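Local structure of McyG protein (Microcystis aeruginosa PCC 7806, 4R0M) at residues A[455-460]-A[465-470]; A[305-310]-A[448-453]; A[137-142]-A[150-155]; A[102-105]-A[109-112]; A[24-29]-A[46-51]. The protein binds phenylalanyl-adenylate in its adenylation domain and probably activates phenylalanine-like substrates for loading onto its peptidyl carrier domain during microcystin synthesis. One frame throughout, in Å; residues are numbered along the deposited sequence.

Along the chain the contacts come in the order interaction 5, 4, 3, 2, 1, each closing before the next opens. Interactions 3 and 4, about 14 Å between centres, lie at two crossovers of the parallel sheet holding strands 96-99, 72-76, 128-130 and 152-154. Interaction 5 sits at the edge of the nine-stranded mixed sheet, about 40 Å centre to centre from interaction 2, on the opposite side of the chain's centre. Interactions 1 and 2 share helix 449-457, their centres about 10 Å apart: interaction 1 ties that helix to strand 468-474, while interaction 2 carries it against the loop lining the adenylate pocket. The pair thus joins the C-terminal subdomain's packing to the ligand site.

Interaction 1 (A[455-460]-A[465-470]); sequences TIEELE and SYTAAF
Glu457 reaches from helix 449-457 to Ser465 and Thr467, on the approach to strand 468-474, and a single carboxylate oxygen does most of the work. Ser465 N gives its hydrogen to Glu457 OE2 at 2.9 Å with an N-H...O angle of 156°, coming in from above the carboxylate plane, 51° out of it. The same OE2 takes a weak bond from the hydroxyl of Thr467, OG1 to OE2 3.3 Å, so the two donors converge on one acceptor. The glutamate chain runs straight out beyond CG, alongside Thr467 and pointing the other way, bringing Glu457 CG to 3.5 Å from Thr467 OG1. Thr467 holds OG1 beside its own backbone N (chi1 -57°), which turns the hydroxyl to Glu457 and the methyl to Ile456: CG2 of Thr467 lies 3.9 Å from CG2 of Ile456. Ile484 touches Ile456 and Phe486 touches Thr467, both from strand 479-486. One turn earlier on the helix, Glu453 accepts from Ala469 N, so two glutamates receive backbone NH groups from the second segment. Ser465 O turns instead to Lys528, in a weak bond. In this small C-terminal subdomain of the adenylation fold, the chemistry implies that one helix carboxylate oxygen, gathering a backbone N-H and, weakly, a hydroxyl, probably steadies the chain on its way to the strand, with a threonine split between polar and apolar neighbours.

Interaction 2 (A[305-310]-A[448-453]); sequences GEQVSV and FAHELE. With FA5 (adenosine-5'-[phenylalaninyl-phosphate]), chain C.
Gln307 and His450 meet where the two parts of the ANL adenylation fold face each other: residues 305-308 line the adenine pocket of the large N-terminal part, and helix 449-457 belongs to the small C-terminal subdomain. Followed outward, the glutamine first sets CB 3.9 Å from CB of His450. Next comes CG, which sits over one face of the imidazole, 3.6 Å from the ring centroid and 25° off its normal, a CH-pi contact displaced toward ND1 and CG. With CG trans to the backbone N (chi1 -165°) and the chain bent at chi2, the amide then turns off the ring. At the tip the two branches part: OE1 comes within 3.6 Å of C2 of the adenine, and NE2 is hydrogen-bonded to the carbonyl of Ile432. CG of the adjacent Glu451 lies over the opposite face of the imidazole, toward its rim, so a methylene group stands on each side of the ring. The backbone of the loop attends to the nucleotide as well, with Gly305 N 3.0 Å from FA5 N7; the backbone angles of this glycine would jam a CB against the preceding carbonyl. Lys533 NZ is hydrogen-bonded to the adenylate, which is consistent with the adenylate-forming arrangement of the two parts. The carbonyl O of Val308 comes to the ring obliquely, 3.9 Å from His450 CD2.

Interaction 3 (A[137-142]-A[150-155]); sequences EIEKLG and WQVISV
Trp150 swings its indole against helix 135-144 at Ile138 and Gly142 because CG stands trans to the backbone N (chi1 -168°), while Ile138 puts its CG2 branch in the equivalent place and so turns that methyl toward the indole. The two segments belong to one beta-alpha-beta unit, strand 128-130, helix 135-144 and strand 152-154, at the edge of the parallel sheet. The indole N-H is spent on the helix: NE1 donates to Ile138 O at 2.8 Å, bent to 144°, approaching from above the carbonyl plane. That oxygen also receives a weak bond from Gly142 N in the helix, so it serves two donors. Gly142 CA lies over the five-membered ring, 3.5 Å from its centroid and 13° off the normal. The packing here is close enough that a CB on Gly142 would run into CD1 of the indole. Ile138 CG2 bridges, 3.9 Å from Trp150 CZ2 and 3.8 Å from Val152 CG2. Outside the pair of segments, Trp120 meets the indole edge-to-face. A leucine in place of Trp150 would probably leave the Ile138 carbonyl without its indole donor and open a gap over Gly142. The aliphatic part of Glu139 lies across Val152, with Glu139 CG 3.8 Å from Val152 CG2.

Interaction 4 (A[102-105]-A[109-112]); sequences VAPS and ENSA
Asn110 lays its amide against the ring of Pro104 and the methyl of Ala103, at the turn that leads into helix 111-122. It is the N-cap residue of that helix, which carries the chain from strand 96-99 to strand 128-130 in the four-stranded parallel sheet. The two halves of the amide have separate duties. ND2 donates to Ser105 O at 2.8 Å with an N-H...O angle of 147°; the acceptor lies close to the amide plane, whereas the donor is tilted 27° from the plane of the carbonyl. OD1 faces the other way, accepting the N-H of Val113 in the first turn of the helix and passing 3.7 Å from Ala103 CB. A chi1 of 65°, with CG set between the backbone N and the carbonyl carbon, folds the side chain back over its own helix start and allows both bonds at once. Because both branches of the amide are engaged, its rotation should be well fixed. The proline ring comes to meet the amide from the other segment, Pro104 CD 4.0 Å from Asn110 OD1. Next to the amide the backbones come together through alanines, CA to CA 5.0 Å between Ala103 and Ala112, a closeness that small side chains permit. Ala103 N is held by the hydroxyl of Tyr106, which also packs on Ile138 and Leu141 of the neighbouring crossover. The contact is structural packing that starts the crossover helix; the side chain of Ala112 is about 14 Å from the bound adenylate. Its CB touches Ala103 twice, 3.7 Å from CA and 3.8 Å from CB.

Interaction 5 (A[24-29]-A[46-51]); sequences ETATKH and QSYQDL
Ala26 and Thr27 pack on Tyr48 and Gln49, where the end of helix 19-27 meets the start of helix 48-64; no hydrogen bond crosses between the segments. Ala26 CB makes a CH-pi contact over one face of the Tyr48 ring, 4.3 Å from the centroid and 27° off the normal. The carbonyl O of Ala26 comes 3.6 Å from Tyr48 CB. Thr27 sets its methyl CG2 3.4 Å from Tyr48 O, while its CB is 3.5 Å from NE2 of Gln49. That amide gets there because the Gln49 chain leaves trans to the backbone N (chi1 -177°) and then bends at chi2. Between the two helices the chain runs through the hairpin of strands 33-37 and 43-47, at the edge of the mixed sheet, and Ser47 with Asp50 forms a capping box on the new helix: Asp50 N donates to Ser47 OG at 3.2 Å, and Ser47 N returns a weak bond to Asp50 OD2. Tyr48 OH is hydrogen-bonded to Cys242 O and Gln244 NE2. A serine in place of Tyr48 would probably leave Ala26 without its aromatic cover and the Cys242 carbonyl without the phenol. Val238 of helix 227-240 touches both Ala26 and Tyr48.

Interaction 1 (A[455-460]-A[465-470])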
# COMPACT_ATOMS: atom_id res chain seq x y z
N THR A 455 19.25 4.51 8.93
CA THR A 455 20.66 4.50 9.33
C THR A 455 21.35 3.19 8.93
O THR A 455 22.46 3.21 8.39
CB THR A 455 20.82 4.75 10.84
OG1 THR A 455 20.06 5.91 11.21
CG2 THR A 455 22.28 4.98 11.21
N ILE A 456 20.67 2.07 9.19
CA ILE A 456 21.16 0.75 8.80
C ILE A 456 21.32 0.65 7.28
O ILE A 456 22.32 0.14 6.79
CB ILE A 456 20.22 -0.37 9.29
CG1 ILE A 456 20.16 -0.40 10.82
CG2 ILE A 456 20.67 -1.73 8.77
CD1 ILE A 456 18.86 -0.93 11.38
N GLU A 457 20.33 1.17 6.55
CA GLU A 457 20.29 1.03 5.09
C GLU A 457 21.31 1.90 4.35
O GLU A 457 21.51 1.73 3.14
CB GLU A 457 18.87 1.23 4.56
CG GLU A 457 17.95 0.06 4.90
CD GLU A 457 16.55 0.19 4.33
OE1 GLU A 457 16.13 1.32 3.98
OE2 GLU A 457 15.86 -0.85 4.23
N GLU A 458 21.95 2.82 5.06
CA GLU A 458 23.07 3.60 4.52
C GLU A 458 24.30 2.72 4.28
O GLU A 458 25.11 3.01 3.40
CB GLU A 458 23.46 4.74 5.47
CG GLU A 458 22.42 5.84 5.63
CD GLU A 458 22.72 6.77 6.79
OE1 GLU A 458 23.85 6.71 7.33
OE2 GLU A 458 21.83 7.56 7.16
N LEU A 459 24.43 1.66 5.07
CA LEU A 459 25.61 0.80 5.04
C LEU A 459 25.70 -0.08 3.80
O LEU A 459 24.71 -0.63 3.33
CB LEU A 459 25.66 -0.08 6.29
CG LEU A 459 25.87 0.59 7.65
CD1 LEU A 459 25.44 -0.34 8.76
CD2 LEU A 459 27.32 1.02 7.82
N GLU A 460 26.93 -0.20 3.29
CA GLU A 460 27.25 -1.12 2.21
C GLU A 460 27.00 -2.56 2.66
O GLU A 460 27.42 -2.96 3.75
CB GLU A 460 28.71 -0.93 1.79
CG GLU A 460 29.25 -1.96 0.80
CD GLU A 460 28.56 -1.91 -0.55
OE1 GLU A 460 28.69 -0.87 -1.24
OE2 GLU A 460 27.89 -2.90 -0.92
N SER A 465 15.04 -1.86 1.63
CA SER A 465 13.67 -2.32 1.70
C SER A 465 13.40 -3.67 2.34
O SER A 465 12.31 -4.14 2.33
CB SER A 465 13.05 -2.31 0.32
OG SER A 465 13.48 -3.39 -0.43
N TYR A 466 14.42 -4.27 2.93
CA TYR A 466 14.30 -5.52 3.66
C TYR A 466 14.69 -5.43 5.11
O TYR A 466 15.03 -6.41 5.70
CB TYR A 466 15.15 -6.58 3.01
CG TYR A 466 14.79 -6.90 1.61
CD1 TYR A 466 13.83 -7.80 1.33
CD2 TYR A 466 15.44 -6.31 0.58
CE1 TYR A 466 13.49 -8.10 0.05
CE2 TYR A 466 15.11 -6.60 -0.70
CZ TYR A 466 14.13 -7.51 -0.95
OH TYR A 466 13.80 -7.82 -2.21
N THR A 467 14.69 -4.23 5.67
CA THR A 467 15.23 -3.99 6.98
C THR A 467 14.15 -3.67 7.97
O THR A 467 13.18 -3.10 7.62
CB THR A 467 16.25 -2.88 6.93
OG1 THR A 467 17.25 -3.22 5.99
CG2 THR A 467 16.89 -2.72 8.22
N ALA A 468 14.29 -4.12 9.21
CA ALA A 468 13.33 -3.85 10.27
C ALA A 468 14.01 -3.66 11.62
O ALA A 468 15.01 -4.31 11.92
CB ALA A 468 12.29 -4.96 10.34
N ALA A 469 13.45 -2.77 12.43
CA ALA A 469 13.92 -2.55 13.79
C ALA A 469 12.73 -2.58 14.76
O ALA A 469 11.77 -1.83 14.59
CB ALA A 469 14.66 -1.23 13.89
N PHE A 470 12.81 -3.46 15.75
CA PHE A 470 11.76 -3.59 16.76
C PHE A 470 12.33 -3.99 18.12
O PHE A 470 13.46 -4.48 18.20
CB PHE A 470 10.69 -4.60 16.30
CG PHE A 470 11.23 -5.98 16.02
CD1 PHE A 470 11.72 -6.30 14.76
CD2 PHE A 470 11.25 -6.95 17.01
CE1 PHE A 470 12.22 -7.56 14.49
CE2 PHE A 470 11.75 -8.22 16.75
CZ PHE A 470 12.23 -8.52 15.49

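Interaction 2 (A[305-310]-A[448-453])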
# COMPACT_ATOMS: atom_id res chain seq x y z
N GLY A 305 2.31 5.22 2.55
CA GLY A 305 2.24 3.77 2.74
C GLY A 305 3.01 3.31 3.97
O GLY A 305 2.67 2.29 4.57
N GLU A 306 4.05 4.06 4.32
CA GLU A 306 4.88 3.78 5.49
C GLU A 306 5.52 5.08 5.98
O GLU A 306 5.44 6.11 5.30
CB GLU A 306 5.96 2.74 5.17
CG GLU A 306 7.03 3.22 4.19
CD GLU A 306 8.11 2.19 3.93
OE1 GLU A 306 8.97 2.44 3.05
OE2 GLU A 306 8.12 1.13 4.58
N GLN A 307 6.15 5.01 7.15
CA GLN A 307 6.82 6.17 7.73
C GLN A 307 7.77 6.82 6.72
O GLN A 307 8.51 6.14 6.02
CB GLN A 307 7.58 5.76 9.00
CG GLN A 307 8.02 6.92 9.88
CD GLN A 307 6.86 7.62 10.59
OE1 GLN A 307 5.88 6.99 10.98
NE2 GLN A 307 7.00 8.93 10.76
N VAL A 308 7.70 8.15 6.65
CA VAL A 308 8.51 8.93 5.72
C VAL A 308 9.80 9.38 6.40
O VAL A 308 9.77 9.95 7.49
CB VAL A 308 7.73 10.15 5.17
CG1 VAL A 308 8.54 10.89 4.12
CG2 VAL A 308 6.39 9.73 4.60
N SER A 309 10.93 9.12 5.75
CA SER A 309 12.24 9.48 6.29
C SER A 309 12.72 10.84 5.80
O SER A 309 12.85 11.07 4.59
CB SER A 309 13.28 8.40 5.96
OG SER A 309 14.59 8.83 6.26
N VAL A 310 12.97 11.74 6.75
CA VAL A 310 13.47 13.10 6.48
C VAL A 310 14.74 13.08 5.62
O VAL A 310 14.81 13.77 4.61
CB VAL A 310 13.74 13.86 7.80
CG1 VAL A 310 14.30 15.26 7.53
CG2 VAL A 310 12.49 13.95 8.66
N PHE A 448 12.80 5.53 17.36
CA PHE A 448 11.90 5.41 16.21
C PHE A 448 12.48 4.53 15.12
O PHE A 448 13.58 4.78 14.61
CB PHE A 448 11.52 6.80 15.68
CG PHE A 448 10.98 7.72 16.75
CD1 PHE A 448 9.65 7.66 17.14
CD2 PHE A 448 11.82 8.64 17.38
CE1 PHE A 448 9.16 8.50 18.13
CE2 PHE A 448 11.33 9.48 18.37
CZ PHE A 448 10.00 9.41 18.74
N ALA A 449 11.73 3.48 14.78
CA ALA A 449 12.18 2.41 13.89
C ALA A 449 12.71 2.88 12.54
O ALA A 449 13.74 2.37 12.07
CB ALA A 449 11.07 1.39 13.71
N HIS A 450 12.02 3.84 11.92
CA HIS A 450 12.39 4.33 10.59
C HIS A 450 13.76 4.96 10.55
O HIS A 450 14.51 4.73 9.60
CB HIS A 450 11.32 5.26 10.03
CG HIS A 450 11.37 6.67 10.59
ND1 HIS A 450 10.85 6.98 11.80
CD2 HIS A 450 11.89 7.85 10.07
CE1 HIS A 450 11.03 8.29 12.04
NE2 HIS A 450 11.67 8.82 10.98
N GLU A 451 14.09 5.74 11.58
CA GLU A 451 15.42 6.35 11.71
C GLU A 451 16.49 5.27 11.77
O GLU A 451 17.48 5.32 11.03
CB GLU A 451 15.51 7.20 12.97
CG GLU A 451 14.87 8.58 12.88
CD GLU A 451 15.07 9.37 14.16
OE1 GLU A 451 16.23 9.57 14.58
OE2 GLU A 451 14.05 9.79 14.75
N LEU A 452 16.28 4.30 12.66
CA LEU A 452 17.19 3.16 12.82
C LEU A 452 17.36 2.43 11.49
O LEU A 452 18.49 2.22 11.04
CB LEU A 452 16.67 2.21 13.90
CG LEU A 452 16.70 2.72 15.34
CD1 LEU A 452 15.67 2.00 16.19
CD2 LEU A 452 18.09 2.59 15.95
N GLU A 453 16.24 2.09 10.86
CA GLU A 453 16.23 1.40 9.57
C GLU A 453 16.94 2.19 8.48
O GLU A 453 17.72 1.61 7.72
CB GLU A 453 14.79 1.07 9.15
CG GLU A 453 14.20 -0.13 9.89
CD GLU A 453 12.70 -0.06 10.03
OE1 GLU A 453 12.03 0.61 9.21
OE2 GLU A 453 12.17 -0.68 10.98
C FA5 C . -1.77 1.62 3.01
O FA5 C . -0.60 1.26 3.14
CA FA5 C . -2.07 3.05 2.63
N FA5 C . -1.31 3.85 3.56
CB FA5 C . -1.62 3.38 1.20
CG FA5 C . -1.73 4.83 0.70
CD1 FA5 C . -1.88 5.93 1.54
CD2 FA5 C . -1.65 5.06 -0.68
CE1 FA5 C . -1.97 7.23 1.01
CE2 FA5 C . -1.73 6.36 -1.21
CZ FA5 C . -1.89 7.45 -0.36
P FA5 C . -2.84 -0.36 4.53
OP1 FA5 C . -2.13 -1.63 4.13
OP2 FA5 C . -4.25 -0.45 5.05
OP3 FA5 C . -2.83 0.65 3.26
O5' FA5 C . -1.92 0.33 5.66
C5' FA5 C . -2.29 1.53 6.33
C4' FA5 C . -1.23 1.84 7.37
O4' FA5 C . 0.03 2.16 6.78
C3' FA5 C . -1.57 3.05 8.22
O3' FA5 C . -2.47 2.73 9.28
C2' FA5 C . -0.21 3.46 8.73
O2' FA5 C . 0.15 2.68 9.88
C1' FA5 C . 0.72 3.11 7.60
N9 FA5 C . 1.03 4.34 6.82
C8 FA5 C . 0.48 4.69 5.65
N7 FA5 C . 0.96 5.87 5.20
C5 FA5 C . 1.84 6.31 6.11
C6 FA5 C . 2.72 7.50 6.26
N6 FA5 C . 2.76 8.48 5.33
N1 FA5 C . 3.49 7.58 7.38
C2 FA5 C . 3.47 6.62 8.32
N3 FA5 C . 2.71 5.51 8.24
C4 FA5 C . 1.88 5.31 7.18

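Interaction 3 (A[137-142]-A[150-155])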
# COMPACT_ATOMS: atom_id res chain seq x y z
N GLU A 137 -2.48 -23.41 -11.16
CA GLU A 137 -1.84 -23.42 -9.84
C GLU A 137 -2.85 -23.27 -8.71
O GLU A 137 -2.75 -23.95 -7.68
CB GLU A 137 -0.81 -22.30 -9.73
CG GLU A 137 0.38 -22.42 -10.66
CD GLU A 137 1.15 -21.12 -10.79
OE1 GLU A 137 1.47 -20.51 -9.74
OE2 GLU A 137 1.44 -20.71 -11.93
N ILE A 138 -3.82 -22.38 -8.90
CA ILE A 138 -4.81 -22.07 -7.87
C ILE A 138 -5.82 -23.21 -7.70
O ILE A 138 -6.25 -23.50 -6.58
CB ILE A 138 -5.50 -20.70 -8.14
CG1 ILE A 138 -4.44 -19.59 -8.16
CG2 ILE A 138 -6.56 -20.40 -7.09
CD1 ILE A 138 -4.94 -18.25 -8.65
N GLU A 139 -6.18 -23.86 -8.80
CA GLU A 139 -7.04 -25.04 -8.75
C GLU A 139 -6.34 -26.20 -8.04
O GLU A 139 -6.96 -26.90 -7.24
CB GLU A 139 -7.48 -25.47 -10.16
CG GLU A 139 -8.50 -24.54 -10.81
CD GLU A 139 -9.01 -25.05 -12.14
OE1 GLU A 139 -8.19 -25.49 -12.98
OE2 GLU A 139 -10.24 -24.99 -12.37
N LYS A 140 -5.05 -26.38 -8.33
CA LYS A 140 -4.22 -27.42 -7.72
C LYS A 140 -4.21 -27.31 -6.20
O LYS A 140 -4.37 -28.32 -5.50
CB LYS A 140 -2.79 -27.35 -8.28
CG LYS A 140 -1.88 -28.48 -7.83
CD LYS A 140 -0.53 -28.42 -8.52
CE LYS A 140 0.41 -29.49 -7.99
NZ LYS A 140 1.66 -29.59 -8.80
N LEU A 141 -4.04 -26.09 -5.69
CA LEU A 141 -4.11 -25.81 -4.26
C LEU A 141 -5.43 -26.28 -3.66
O LEU A 141 -5.45 -26.83 -2.55
CB LEU A 141 -3.90 -24.31 -4.01
CG LEU A 141 -4.07 -23.72 -2.61
CD1 LEU A 141 -3.00 -24.21 -1.64
CD2 LEU A 141 -4.07 -22.20 -2.67
N GLY A 142 -6.52 -26.06 -4.39
CA GLY A 142 -7.86 -26.47 -3.94
C GLY A 142 -8.01 -27.97 -3.80
O GLY A 142 -8.56 -28.45 -2.81
N TRP A 150 -14.31 -25.38 -4.07
CA TRP A 150 -13.26 -24.53 -4.64
C TRP A 150 -13.45 -24.41 -6.12
O TRP A 150 -13.35 -25.39 -6.85
CB TRP A 150 -11.91 -25.16 -4.33
CG TRP A 150 -10.69 -24.29 -4.57
CD1 TRP A 150 -9.85 -24.31 -5.68
CD2 TRP A 150 -10.12 -23.28 -3.67
NE1 TRP A 150 -8.83 -23.40 -5.53
CE2 TRP A 150 -8.93 -22.75 -4.35
CE3 TRP A 150 -10.45 -22.77 -2.42
CZ2 TRP A 150 -8.13 -21.76 -3.79
CZ3 TRP A 150 -9.64 -21.78 -1.86
CH2 TRP A 150 -8.51 -21.29 -2.53
N GLN A 151 -13.73 -23.19 -6.57
CA GLN A 151 -13.95 -22.91 -7.99
C GLN A 151 -13.14 -21.71 -8.45
O GLN A 151 -13.14 -20.65 -7.81
CB GLN A 151 -15.44 -22.68 -8.27
CG GLN A 151 -16.22 -23.95 -8.59
CD GLN A 151 -15.92 -24.51 -9.97
OE1 GLN A 151 -15.65 -23.76 -10.92
NE2 GLN A 151 -15.98 -25.83 -10.10
N VAL A 152 -12.44 -21.89 -9.57
CA VAL A 152 -11.62 -20.83 -10.16
C VAL A 152 -11.97 -20.69 -11.64
O VAL A 152 -12.15 -21.69 -12.34
CB VAL A 152 -10.11 -21.12 -10.02
CG1 VAL A 152 -9.30 -19.85 -10.24
CG2 VAL A 152 -9.79 -21.70 -8.64
N ILE A 153 -12.06 -19.45 -12.11
CA ILE A 153 -12.31 -19.17 -13.53
C ILE A 153 -11.43 -18.02 -14.03
O ILE A 153 -11.18 -17.05 -13.32
CB ILE A 153 -13.82 -18.92 -13.81
CG1 ILE A 153 -14.09 -18.92 -15.32
CG2 ILE A 153 -14.32 -17.65 -13.14
CD1 ILE A 153 -15.53 -19.14 -15.70
N SER A 154 -10.95 -18.15 -15.27
CA SER A 154 -10.13 -17.11 -15.88
C SER A 154 -11.01 -16.00 -16.46
O SER A 154 -12.14 -16.25 -16.89
CB SER A 154 -9.22 -17.69 -16.96
OG SER A 154 -9.97 -18.10 -18.09
N VAL A 155 -10.47 -14.78 -16.46
CA VAL A 155 -11.14 -13.63 -17.07
C VAL A 155 -11.37 -13.86 -18.56
O VAL A 155 -12.43 -13.51 -19.10
CB VAL A 155 -10.35 -12.32 -16.82
CG1 VAL A 155 -11.00 -11.14 -17.54
CG2 VAL A 155 -10.24 -12.03 -15.34

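Interaction 4 (A[102-105]-A[109-112])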
# COMPACT_ATOMS: atom_id res chain seq x y z
N VAL A 102 -1.70 -11.73 -5.03
CA VAL A 102 -1.28 -12.95 -5.72
C VAL A 102 -0.07 -13.53 -4.99
O VAL A 102 0.92 -12.83 -4.78
CB VAL A 102 -0.98 -12.67 -7.21
CG1 VAL A 102 -0.19 -13.82 -7.83
CG2 VAL A 102 -2.27 -12.43 -7.98
N ALA A 103 -0.17 -14.79 -4.60
CA ALA A 103 0.89 -15.48 -3.87
C ALA A 103 2.16 -15.64 -4.72
O ALA A 103 2.06 -15.77 -5.94
CB ALA A 103 0.40 -16.84 -3.39
N PRO A 104 3.34 -15.59 -4.07
CA PRO A 104 4.61 -15.86 -4.78
C PRO A 104 4.67 -17.28 -5.32
O PRO A 104 5.30 -17.52 -6.36
CB PRO A 104 5.68 -15.63 -3.70
CG PRO A 104 4.96 -15.68 -2.40
CD PRO A 104 3.57 -15.18 -2.67
N SER A 105 4.03 -18.22 -4.63
CA SER A 105 3.80 -19.57 -5.14
C SER A 105 2.58 -20.18 -4.45
O SER A 105 2.16 -19.72 -3.39
CB SER A 105 5.03 -20.46 -4.94
OG SER A 105 5.27 -20.72 -3.57
N GLU A 109 4.44 -22.88 1.44
CA GLU A 109 3.80 -22.20 2.56
C GLU A 109 4.14 -20.71 2.59
O GLU A 109 5.31 -20.34 2.71
CB GLU A 109 4.25 -22.88 3.86
CG GLU A 109 3.24 -22.88 5.00
CD GLU A 109 3.62 -23.87 6.09
OE1 GLU A 109 4.09 -23.42 7.16
OE2 GLU A 109 3.45 -25.09 5.88
N ASN A 110 3.11 -19.87 2.48
CA ASN A 110 3.26 -18.41 2.54
C ASN A 110 1.98 -17.70 3.02
O ASN A 110 0.89 -18.26 2.94
CB ASN A 110 3.73 -17.83 1.20
CG ASN A 110 2.72 -18.01 0.09
OD1 ASN A 110 1.69 -17.33 0.06
ND2 ASN A 110 3.00 -18.91 -0.84
N SER A 111 2.14 -16.47 3.49
CA SER A 111 1.04 -15.72 4.10
C SER A 111 -0.09 -15.38 3.12
O SER A 111 -1.26 -15.30 3.52
CB SER A 111 1.55 -14.44 4.76
OG SER A 111 2.09 -13.56 3.80
N ALA A 112 0.25 -15.21 1.84
CA ALA A 112 -0.73 -14.89 0.81
C ALA A 112 -1.66 -16.07 0.51
O ALA A 112 -2.86 -15.87 0.31
CB ALA A 112 -0.04 -14.42 -0.46

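Interaction 5 (A[24-29]-A[46-51])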
# COMPACT_ATOMS: atom_id res chain seq x y z
N GLU A 24 -19.34 5.57 -16.80
CA GLU A 24 -20.17 5.98 -17.93
C GLU A 24 -19.87 7.41 -18.38
O GLU A 24 -19.77 7.68 -19.58
CB GLU A 24 -21.66 5.80 -17.60
CG GLU A 24 -22.13 4.36 -17.69
CD GLU A 24 -23.31 4.05 -16.78
OE1 GLU A 24 -23.92 4.99 -16.23
OE2 GLU A 24 -23.64 2.86 -16.62
N THR A 25 -19.70 8.31 -17.41
CA THR A 25 -19.26 9.68 -17.67
C THR A 25 -17.89 9.70 -18.38
O THR A 25 -17.66 10.52 -19.27
CB THR A 25 -19.18 10.50 -16.36
OG1 THR A 25 -20.46 10.49 -15.72
CG2 THR A 25 -18.77 11.94 -16.62
N ALA A 26 -17.01 8.79 -17.97
CA ALA A 26 -15.64 8.73 -18.50
C ALA A 26 -15.56 8.23 -19.94
O ALA A 26 -14.62 8.59 -20.66
CB ALA A 26 -14.77 7.87 -17.60
N THR A 27 -16.53 7.42 -20.36
CA THR A 27 -16.55 6.85 -21.71
C THR A 27 -16.66 7.90 -22.82
O THR A 27 -16.12 7.71 -23.91
CB THR A 27 -17.69 5.83 -21.89
OG1 THR A 27 -18.94 6.43 -21.53
CG2 THR A 27 -17.46 4.60 -21.04
N LYS A 28 -17.36 9.00 -22.53
CA LYS A 28 -17.54 10.11 -23.48
C LYS A 28 -16.20 10.68 -23.95
O LYS A 28 -16.09 11.14 -25.09
CB LYS A 28 -18.40 11.21 -22.86
CG LYS A 28 -19.86 10.82 -22.69
CD LYS A 28 -20.51 11.57 -21.53
CE LYS A 28 -21.91 11.04 -21.27
NZ LYS A 28 -22.48 11.58 -20.00
N HIS A 29 -15.21 10.63 -23.07
CA HIS A 29 -13.85 11.05 -23.40
C HIS A 29 -13.12 9.89 -24.03
O HIS A 29 -12.28 9.25 -23.40
CB HIS A 29 -13.12 11.53 -22.15
CG HIS A 29 -13.84 12.62 -21.40
ND1 HIS A 29 -13.49 13.91 -21.48
CD2 HIS A 29 -14.94 12.55 -20.53
CE1 HIS A 29 -14.32 14.65 -20.70
NE2 HIS A 29 -15.20 13.81 -20.13
N GLN A 46 -6.20 1.08 -23.65
CA GLN A 46 -7.61 0.73 -23.57
C GLN A 46 -8.37 1.97 -23.12
O GLN A 46 -8.28 2.37 -21.96
CB GLN A 46 -7.83 -0.43 -22.59
CG GLN A 46 -9.25 -0.98 -22.55
CD GLN A 46 -9.44 -2.09 -21.53
OE1 GLN A 46 -8.92 -2.02 -20.41
NE2 GLN A 46 -10.19 -3.11 -21.91
N SER A 47 -9.10 2.59 -24.05
CA SER A 47 -9.92 3.76 -23.74
C SER A 47 -11.01 3.40 -22.74
O SER A 47 -11.39 2.23 -22.62
CB SER A 47 -10.53 4.36 -25.01
OG SER A 47 -11.61 3.57 -25.49
N TYR A 48 -11.53 4.40 -22.03
CA TYR A 48 -12.59 4.18 -21.05
C TYR A 48 -13.84 3.55 -21.66
O TYR A 48 -14.55 2.79 -20.99
CB TYR A 48 -12.93 5.47 -20.31
CG TYR A 48 -11.86 5.91 -19.34
CD1 TYR A 48 -11.41 5.05 -18.34
CD2 TYR A 48 -11.32 7.19 -19.40
CE1 TYR A 48 -10.43 5.44 -17.44
CE2 TYR A 48 -10.34 7.60 -18.50
CZ TYR A 48 -9.90 6.72 -17.53
OH TYR A 48 -8.93 7.11 -16.63
N GLN A 49 -14.08 3.85 -22.93
CA GLN A 49 -15.15 3.22 -23.71
C GLN A 49 -14.89 1.73 -23.90
O GLN A 49 -15.81 0.91 -23.74
CB GLN A 49 -15.31 3.93 -25.07
CG GLN A 49 -16.45 3.40 -25.94
CD GLN A 49 -17.82 3.58 -25.31
OE1 GLN A 49 -18.45 2.60 -24.89
NE2 GLN A 49 -18.28 4.82 -25.23
N ASP A 50 -13.65 1.37 -24.25
CA ASP A 50 -13.25 -0.03 -24.43
C ASP A 50 -13.32 -0.80 -23.11
O ASP A 50 -13.77 -1.94 -23.08
CB ASP A 50 -11.83 -0.12 -25.00
CG ASP A 50 -11.72 0.42 -26.41
OD1 ASP A 50 -12.41 -0.10 -27.31
OD2 ASP A 50 -10.92 1.35 -26.62
N LEU A 51 -12.87 -0.16 -22.03
CA LEU A 51 -12.92 -0.75 -20.69
C LEU A 51 -14.36 -1.08 -20.30
O LEU A 51 -14.66 -2.19 -19.86
CB LEU A 51 -12.28 0.18 -19.66
CG LEU A 51 -12.46 -0.13 -18.17
CD1 LEU A 51 -11.66 -1.35 -17.75
CD2 LEU A 51 -12.08 1.08 -17.32